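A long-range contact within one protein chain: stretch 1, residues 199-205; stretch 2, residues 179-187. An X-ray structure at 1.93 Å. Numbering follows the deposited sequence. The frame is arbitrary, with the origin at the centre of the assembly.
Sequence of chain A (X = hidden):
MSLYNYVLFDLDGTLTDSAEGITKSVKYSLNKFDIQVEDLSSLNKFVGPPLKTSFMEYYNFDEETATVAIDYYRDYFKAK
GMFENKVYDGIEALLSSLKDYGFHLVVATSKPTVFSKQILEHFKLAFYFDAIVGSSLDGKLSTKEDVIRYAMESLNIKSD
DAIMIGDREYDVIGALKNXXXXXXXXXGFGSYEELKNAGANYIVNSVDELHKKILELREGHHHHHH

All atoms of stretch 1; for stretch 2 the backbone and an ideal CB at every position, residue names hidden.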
ATOM      1  N   GLY A 199       8.250  -6.158  13.499  1.00 32.31           N
ATOM      2  CA  GLY A 199       7.888  -7.534  13.780  1.00 31.24           C
ATOM      3  C   GLY A 199       7.611  -8.352  12.542  1.00 31.71           C
ATOM      4  O   GLY A 199       7.082  -9.453  12.631  1.00 31.65           O
ATOM      5  N   ALA A 200       7.965  -7.816  11.380  1.00 32.54           N
ATOM      6  CA  ALA A 200       7.729  -8.517  10.121  1.00 33.29           C
ATOM      7  C   ALA A 200       8.070  -9.990  10.306  1.00 33.69           C
ATOM      8  O   ALA A 200       9.115 -10.332  10.842  1.00 33.66           O
ATOM      9  CB  ALA A 200       8.579  -7.913   9.008  1.00 33.63           C
ATOM     10  N   ASN A 201       7.174 -10.865   9.876  1.00 35.60           N
ATOM     11  CA  ASN A 201       7.392 -12.296  10.016  1.00 35.46           C
ATOM     12  C   ASN A 201       8.368 -12.838   8.964  1.00 34.73           C
ATOM     13  O   ASN A 201       8.979 -13.892   9.148  1.00 37.30           O
ATOM     14  CB  ASN A 201       6.033 -13.016   9.961  1.00 36.94           C
ATOM     15  CG  ASN A 201       5.114 -12.628  11.117  1.00 37.62           C
ATOM     16  OD1 ASN A 201       5.336 -13.033  12.260  1.00 39.25           O
ATOM     17  ND2 ASN A 201       4.082 -11.839  10.826  1.00 36.32           N
ATOM     18  N   TYR A 202       8.522 -12.109   7.865  1.00 32.52           N
ATOM     19  CA  TYR A 202       9.429 -12.505   6.787  1.00 28.74           C
ATOM     20  C   TYR A 202       9.881 -11.218   6.096  1.00 25.91           C
ATOM     21  O   TYR A 202       9.098 -10.274   6.001  1.00 24.78           O
ATOM     22  CB  TYR A 202       8.698 -13.391   5.781  1.00 32.56           C
ATOM     23  CG  TYR A 202       7.844 -14.459   6.414  1.00 37.12           C
ATOM     24  CD1 TYR A 202       8.290 -15.772   6.503  1.00 40.24           C
ATOM     25  CD2 TYR A 202       6.605 -14.149   6.980  1.00 38.41           C
ATOM     26  CE1 TYR A 202       7.526 -16.740   7.143  1.00 41.80           C
ATOM     27  CE2 TYR A 202       5.842 -15.122   7.624  1.00 39.47           C
ATOM     28  CZ  TYR A 202       6.315 -16.414   7.705  1.00 41.53           C
ATOM     29  OH  TYR A 202       5.601 -17.383   8.376  1.00 43.80           O
ATOM     30  N   ILE A 203      11.128 -11.172   5.624  1.00 22.55           N
ATOM     31  CA  ILE A 203      11.654  -9.977   4.953  1.00 19.73           C
ATOM     32  C   ILE A 203      12.479 -10.310   3.709  1.00 21.03           C
ATOM     33  O   ILE A 203      13.446 -11.074   3.782  1.00 19.95           O
ATOM     34  CB  ILE A 203      12.531  -9.142   5.912  1.00 18.55           C
ATOM     35  CG1 ILE A 203      11.733  -8.780   7.170  1.00 17.32           C
ATOM     36  CG2 ILE A 203      12.982  -7.867   5.224  1.00 16.87           C
ATOM     37  CD1 ILE A 203      12.519  -8.000   8.205  1.00 16.76           C
ATOM     38  N   VAL A 204      12.096  -9.730   2.571  1.00 18.26           N
ATOM     39  CA  VAL A 204      12.792  -9.968   1.308  1.00 17.90           C
ATOM     40  C   VAL A 204      13.230  -8.664   0.643  1.00 19.66           C
ATOM     41  O   VAL A 204      12.624  -7.610   0.855  1.00 19.44           O
ATOM     42  CB  VAL A 204      11.913 -10.768   0.314  1.00 16.29           C
ATOM     43  CG1 VAL A 204      11.454 -12.068   0.970  1.00 15.10           C
ATOM     44  CG2 VAL A 204      10.730  -9.931  -0.145  1.00 15.45           C
ATOM     45  N   ASN A 205      14.276  -8.739  -0.173  1.00 18.84           N
ATOM     46  CA  ASN A 205      14.800  -7.542  -0.830  1.00 21.55           C
ATOM     47  C   ASN A 205      14.489  -7.407  -2.321  1.00 20.83           C
ATOM     48  O   ASN A 205      14.902  -6.434  -2.953  1.00 22.20           O
ATOM     49  CB  ASN A 205      16.309  -7.474  -0.614  1.00 23.46           C
ATOM     50  CG  ASN A 205      17.007  -8.738  -1.053  1.00 29.21           C
ATOM     51  OD1 ASN A 205      17.000  -9.089  -2.236  1.00 32.45           O
ATOM     52  ND2 ASN A 205      17.608  -9.445  -0.099  1.00 35.18           N
ATOM     53  N   UNK A 179      -4.020 -11.156  12.831  1.00 20.37           N
ATOM     54  CA  UNK A 179      -3.459 -12.489  12.999  1.00 21.98           C
ATOM     55  C   UNK A 179      -2.945 -13.115  11.719  1.00 21.26           C
ATOM     56  O   UNK A 179      -3.076 -14.324  11.502  1.00 20.15           O
ATOM     57  CB  UNK A 179      -4.513 -13.411  13.615  1.00 21.98           C
ATOM     58  N   UNK A 180      -2.337 -12.290  10.879  1.00 20.23           N
ATOM     59  CA  UNK A 180      -1.794 -12.770   9.623  1.00 20.56           C
ATOM     60  C   UNK A 180      -0.286 -12.660   9.590  1.00 19.96           C
ATOM     61  O   UNK A 180       0.292 -11.692  10.090  1.00 20.83           O
ATOM     62  CB  UNK A 180      -2.401 -11.996   8.451  1.00 20.56           C
ATOM     63  N   UNK A 181       0.379 -13.666   9.013  1.00 19.82           N
ATOM     64  CA  UNK A 181       1.837 -13.570   8.945  1.00 18.05           C
ATOM     65  C   UNK A 181       2.078 -12.512   7.878  1.00 18.66           C
ATOM     66  O   UNK A 181       1.209 -12.273   7.026  1.00 15.87           O
ATOM     67  CB  UNK A 181       2.512 -14.904   8.618  1.00 18.05           C
ATOM     68  N   UNK A 182       3.235 -11.868   7.933  1.00 18.35           N
ATOM     69  CA  UNK A 182       3.549 -10.839   6.964  1.00 18.17           C
ATOM     70  C   UNK A 182       4.934 -11.006   6.362  1.00 17.12           C
ATOM     71  O   UNK A 182       5.861 -11.472   7.022  1.00 17.61           O
ATOM     72  CB  UNK A 182       3.431  -9.460   7.616  1.00 18.17           C
ATOM     73  N   UNK A 183       5.042 -10.657   5.088  1.00 15.01           N
ATOM     74  CA  UNK A 183       6.311 -10.674   4.390  1.00 13.22           C
ATOM     75  C   UNK A 183       6.558  -9.205   4.055  1.00 13.50           C
ATOM     76  O   UNK A 183       5.765  -8.581   3.341  1.00 14.49           O
ATOM     77  CB  UNK A 183       6.298 -11.576   3.154  1.00 13.22           C
ATOM     78  N   UNK A 184       7.633  -8.648   4.595  1.00 13.31           N
ATOM     79  CA  UNK A 184       7.952  -7.267   4.311  1.00 13.13           C
ATOM     80  C   UNK A 184       8.947  -7.235   3.166  1.00 14.67           C
ATOM     81  O   UNK A 184       9.818  -8.104   3.079  1.00 14.57           O
ATOM     82  CB  UNK A 184       8.505  -6.557   5.548  1.00 13.13           C
ATOM     83  N   UNK A 185       8.808  -6.264   2.268  1.00 12.74           N
ATOM     84  CA  UNK A 185       9.742  -6.147   1.151  1.00 12.92           C
ATOM     85  C   UNK A 185      10.525  -4.856   1.340  1.00 14.33           C
ATOM     86  O   UNK A 185       9.970  -3.854   1.786  1.00 12.31           O
ATOM     87  CB  UNK A 185       9.017  -6.165  -0.196  1.00 12.92           C
ATOM     88  N   UNK A 186      11.815  -4.885   1.009  1.00 13.56           N
ATOM     89  CA  UNK A 186      12.665  -3.711   1.170  1.00 17.00           C
ATOM     90  C   UNK A 186      12.924  -2.927  -0.110  1.00 16.20           C
ATOM     91  O   UNK A 186      13.651  -1.938  -0.082  1.00 17.50           O
ATOM     92  CB  UNK A 186      14.007  -4.142   1.765  1.00 17.00           C
ATOM     93  N   UNK A 187      12.348  -3.361  -1.230  1.00 17.22           N
ATOM     94  CA  UNK A 187      12.542  -2.638  -2.483  1.00 17.91           C
ATOM     95  C   UNK A 187      11.565  -1.471  -2.559  1.00 18.78           C
ATOM     96  O   UNK A 187      11.551  -0.716  -3.529  1.00 21.29           O
ATOM     97  CB  UNK A 187      12.362  -3.570  -3.683  1.00 17.91           C
TER

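Stretch 2 lies beside stretch 1 as a parallel strand partner, the two directions 26° apart, so each side chain inherits a face. Three strong hydrogen bonds fix the register: N of position 184 to O of Tyr 202 at 2.6 Å, N of Val 204 to O of 184 at 2.8 Å, and N of 186 to O of Val 204 at 2.8 Å.

Position 179 is far from stretch 1 and has positive phi and psi (58/38), a left-handed conformation that favours glycine, asparagine or aspartate. It is Asn 179. At position 180 nothing of stretch 1 comes within 5.5 Å of the ideal CB, so this contact sets little preference; Leu 180 turns its end away.

Position 181 has a phi of -73° and a CB pointing sideways, yet the ideal CB is a tight 3.5 Å from CE2 of Tyr 202. A compact apolar group beside the ring edge would suit, and the phi admits proline as well as alanine or valine. The residue is Pro 181, whose CB settles 3.7 Å from CE2 of Tyr 202, near the plane of the ring.

At position 182 extended angles begin the strand, and the CB points sideways near the backbone of Ala 200 and Asn 201. The amide N of Asn 201 is a donor within reach of a short polar side chain, so serine or threonine would be apt, with alanine tolerable. Ser 182 takes the p rotamer, and its OG accepts a weak hydrogen bond from N of Asn 201 at 3.4 Å.

Position 183 pairs with Tyr 202, on the same face of the sheet, its ideal CB 4.0 Å from CB of Tyr 202. A branched aliphatic residue could reach both Tyr 202 and Val 204; valine, isoleucine or leucine would fit. Ile 183 places CG1 3.8 Å from CB of Tyr 202 and CG2 4.1 Å from CG1 of Val 204.

Position 184 pairs with Ile 203 on the other face. Its ideal CB would lie 3.7 Å from CB of Ala 200 and 4.2 Å from CG1 of Ile 203, so there is space for a methyl but neighbours close by. Phi and psi (-95/142) do not require glycine; alanine is also plausible. The residue is Gly 184, which gives the strand pairing its N and O and adds no side chain.

Position 185 returns to the face of Val 204, where a beta-branched aliphatic suits the strand. Val 185 packs CG1 3.7 Å from CG2 of Val 204.

Position 186 leaves the strand. O of Val 204, 3.8 Å from the ideal CB, is an acceptor and CG2 of Ile 203 an apolar neighbour, so serine, threonine or valine could serve. Thr 186 puts OG1 3.1 Å from CA of Asn 205 and its CG2 3.9 Å from CG2 of Ile 203.

At position 187 the sideways CB passes O of Asn 205, leaving wide choice. Tyr 187 has its CB 3.9 Å from that O.

Stretch 2 (179-187) NLPSIGVTY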
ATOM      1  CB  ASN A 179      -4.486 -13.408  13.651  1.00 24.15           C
ATOM      2  CG  ASN A 179      -4.776 -13.005  15.072  1.00 28.50           C
ATOM      3  OD1 ASN A 179      -3.855 -12.830  15.874  1.00 29.26           O
ATOM      4  ND2 ASN A 179      -6.053 -12.848  15.398  1.00 30.84           N
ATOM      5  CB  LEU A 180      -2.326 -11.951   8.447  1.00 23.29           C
ATOM      6  CG  LEU A 180      -3.795 -11.977   8.058  1.00 24.64           C
ATOM      7  CD1 LEU A 180      -3.978 -11.052   6.854  1.00 25.54           C
ATOM      8  CD2 LEU A 180      -4.219 -13.400   7.719  1.00 24.27           C
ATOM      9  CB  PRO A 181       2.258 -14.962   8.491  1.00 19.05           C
ATOM     10  CG  PRO A 181       1.096 -15.412   7.672  1.00 22.19           C
ATOM     11  CD  PRO A 181      -0.097 -14.951   8.478  1.00 18.66           C
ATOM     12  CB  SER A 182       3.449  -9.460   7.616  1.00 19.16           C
ATOM     13  OG  SER A 182       4.296  -9.362   8.748  1.00 20.79           O
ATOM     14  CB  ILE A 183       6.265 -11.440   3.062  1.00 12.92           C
ATOM     15  CG1 ILE A 183       5.885 -12.906   3.283  1.00 14.40           C
ATOM     16  CG2 ILE A 183       7.649 -11.357   2.395  1.00 11.12           C
ATOM     17  CD1 ILE A 183       5.844 -13.716   1.983  1.00 14.64           C
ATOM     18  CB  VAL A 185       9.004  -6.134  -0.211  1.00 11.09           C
ATOM     19  CG1 VAL A 185       8.093  -7.365  -0.304  1.00 11.95           C
ATOM     20  CG2 VAL A 185       8.206  -4.849  -0.372  1.00 10.77           C
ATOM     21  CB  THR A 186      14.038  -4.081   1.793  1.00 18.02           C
ATOM     22  OG1 THR A 186      14.663  -5.096   0.999  1.00 20.04           O
ATOM     23  CG2 THR A 186      13.863  -4.589   3.234  1.00 20.05           C
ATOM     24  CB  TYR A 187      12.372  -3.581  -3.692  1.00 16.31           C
ATOM     25  CG  TYR A 187      11.017  -4.247  -3.819  1.00 16.36           C
ATOM     26  CD1 TYR A 187       9.902  -3.543  -4.297  1.00 13.92           C
ATOM     27  CD2 TYR A 187      10.844  -5.586  -3.458  1.00 11.28           C
ATOM     28  CE1 TYR A 187       8.652  -4.167  -4.411  1.00 12.74           C
ATOM     29  CE2 TYR A 187       9.606  -6.213  -3.566  1.00 11.91           C
ATOM     30  CZ  TYR A 187       8.516  -5.506  -4.039  1.00 10.97           C
ATOM     31  OH  TYR A 187       7.297  -6.138  -4.102  1.00 11.29           O
TER
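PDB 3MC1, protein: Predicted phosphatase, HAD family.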